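Local coordinates for monosaccharide ABC transporter substrate-binding protein, CUT2 family (Acidothermus cellulolyticus, PDB 4RU1), which probably serves as the substrate-binding component of a sugar ABC transporter and holds myo-inositol between its two lobes, at residues L44-A47 with A48-V52. Sequence-based numbering, arbitrary orientation.
Sequences LAAA and AKDNV
Ala47 and Val52 meet where helix 35-49 turns into strand 52-58, within the beta-alpha-beta unit begun by strand 21-27, a worked example of how a helix end can be closed by backbone bonds and one apolar touch. Ala48 N still makes the regular helical bond to Leu44 O (2.9 Å), whereas Lys49 N and Asp50 N reach Ala46 O only weakly. Ala47 O accepts twice, from opposite faces of its carbonyl plane: Val52 N gives a nearly straight bond of 3.1 Å (172°), and Asp50 N lies above the plane at 3.2 Å. The 6→1 bond from Val52, with Asn51 left-handed, resembles a Schellman motif, though the companion 5→2 bond from Asn51 N to Ala48 O is missing.

An apolar touch of the kind that accompanies such endings joins Ala47 CB to Val52 CB at 3.8 Å; Val52 also packs on Leu21 and Ile23.

Polar side chains lie on another side. Lys49 runs its CG past Ala45 O (3.4 Å) and hydrogen-bonds through NZ to Tyr258 OH. With CG anti to its carbonyl carbon (chi1 -66°), Asp50 folds its carboxylate back over the helix, OD2 standing 3.2 Å from Ala46 O, and packs on Trp265. Shortening it to an alanine is likely to leave a gap against helix 253-270. Two acceptors so close, with Asp262 also near OD2, may raise the proton affinity of this buried carboxylate.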
ATOM      1  N   LEU A  44      14.467  -6.571  -3.965  1.00 14.03           N
ATOM      2  CA  LEU A  44      15.843  -6.760  -4.483  1.00 16.36           C
ATOM      3  C   LEU A  44      16.785  -7.156  -3.380  1.00 16.47           C
ATOM      4  O   LEU A  44      17.743  -7.900  -3.652  1.00 18.95           O
ATOM      5  CB  LEU A  44      16.334  -5.467  -5.196  1.00 17.72           C
ATOM      6  CG  LEU A  44      15.614  -5.191  -6.534  1.00 23.38           C
ATOM      7  CD1 LEU A  44      15.915  -3.801  -7.072  1.00 53.10           C
ATOM      8  CD2 LEU A  44      16.003  -6.265  -7.553  1.00 23.74           C
ATOM      9  N   ALA A  45      16.488  -6.766  -2.139  1.00 14.76           N
ATOM     10  CA  ALA A  45      17.427  -7.146  -1.019  1.00 20.53           C
ATOM     11  C   ALA A  45      17.298  -8.656  -0.765  1.00 20.18           C
ATOM     12  O   ALA A  45      18.310  -9.374  -0.512  1.00 19.54           O
ATOM     13  CB  ALA A  45      17.109  -6.365   0.242  1.00 18.51           C
ATOM     14  N   ALA A  46      16.057  -9.179  -0.869  1.00 14.88           N
ATOM     15  CA  ALA A  46      15.820 -10.622  -0.792  1.00 14.47           C
ATOM     16  C   ALA A  46      16.407 -11.380  -1.954  1.00 15.06           C
ATOM     17  O   ALA A  46      17.016 -12.473  -1.782  1.00 17.28           O
ATOM     18  CB  ALA A  46      14.353 -10.978  -0.695  1.00 16.26           C
ATOM     19  N   ALA A  47      16.248 -10.800  -3.120  1.00 15.79           N
ATOM     20  CA  ALA A  47      16.576 -11.463  -4.375  1.00 22.20           C
ATOM     21  C   ALA A  47      18.122 -11.618  -4.427  1.00 21.73           C
ATOM     22  O   ALA A  47      18.632 -12.688  -4.851  1.00 18.49           O
ATOM     23  CB  ALA A  47      15.950 -10.698  -5.609  1.00 17.14           C
ATOM     24  N   ALA A  48      18.844 -10.572  -3.985  1.00 16.49           N
ATOM     25  CA  ALA A  48      20.315 -10.583  -3.891  1.00 16.53           C
ATOM     26  C   ALA A  48      20.833 -11.765  -3.026  1.00 25.26           C
ATOM     27  O   ALA A  48      21.836 -12.340  -3.303  1.00 24.10           O
ATOM     28  CB  ALA A  48      20.806  -9.267  -3.368  1.00 20.74           C
ATOM     29  N   LYS A  49      20.092 -12.132  -1.986  1.00 18.93           N
ATOM     30  CA  LYS A  49      20.519 -13.159  -1.013  1.00 17.41           C
ATOM     31  C   LYS A  49      20.082 -14.530  -1.459  1.00 18.09           C
ATOM     32  O   LYS A  49      20.671 -15.534  -1.050  1.00 20.37           O
ATOM     33  CB  LYS A  49      19.954 -12.829   0.401  1.00 19.68           C
ATOM     34  CG  LYS A  49      20.509 -11.519   0.983  1.00 24.48           C
ATOM     35  CD  LYS A  49      20.271 -11.268   2.462  1.00 28.98           C
ATOM     36  CE  LYS A  49      18.820 -11.413   2.791  1.00 25.25           C
ATOM     37  NZ  LYS A  49      18.426 -11.139   4.197  1.00 21.63           N
ATOM     38  N   ASP A  50      19.027 -14.594  -2.268  1.00 17.63           N
ATOM     39  CA  ASP A  50      18.366 -15.876  -2.587  1.00 22.43           C
ATOM     40  C   ASP A  50      18.693 -16.371  -3.980  1.00 16.19           C
ATOM     41  O   ASP A  50      18.059 -17.306  -4.475  1.00 19.10           O
ATOM     42  CB  ASP A  50      16.853 -15.691  -2.440  1.00 16.44           C
ATOM     43  CG  ASP A  50      16.434 -15.421  -1.037  1.00 17.38           C
ATOM     44  OD1 ASP A  50      17.257 -15.525  -0.112  1.00 19.14           O
ATOM     45  OD2 ASP A  50      15.272 -15.034  -0.812  1.00 17.10           O
ATOM     46  N   ASN A  51      19.633 -15.702  -4.638  1.00 16.37           N
ATOM     47  CA  ASN A  51      19.989 -16.070  -6.031  1.00 17.71           C
ATOM     48  C   ASN A  51      18.778 -16.070  -6.966  1.00 20.58           C
ATOM     49  O   ASN A  51      18.510 -16.998  -7.708  1.00 17.96           O
ATOM     50  CB  ASN A  51      20.720 -17.449  -6.120  1.00 21.24           C
ATOM     51  CG  ASN A  51      21.550 -17.588  -7.421  1.00 23.26           C
ATOM     52  OD1 ASN A  51      21.754 -16.619  -8.177  1.00 26.47           O
ATOM     53  ND2 ASN A  51      22.031 -18.815  -7.669  1.00 23.96           N
ATOM     54  N   VAL A  52      18.041 -14.969  -6.895  1.00 18.33           N
ATOM     55  CA  VAL A  52      16.836 -14.765  -7.692  1.00 17.43           C
ATOM     56  C   VAL A  52      17.098 -13.669  -8.709  1.00 19.89           C
ATOM     57  O   VAL A  52      17.591 -12.609  -8.374  1.00 17.83           O
ATOM     58  CB  VAL A  52      15.672 -14.360  -6.734  1.00 17.50           C
ATOM     59  CG1 VAL A  52      14.487 -13.779  -7.481  1.00 18.65           C
ATOM     60  CG2 VAL A  52      15.211 -15.549  -5.924  1.00 16.66           C
TER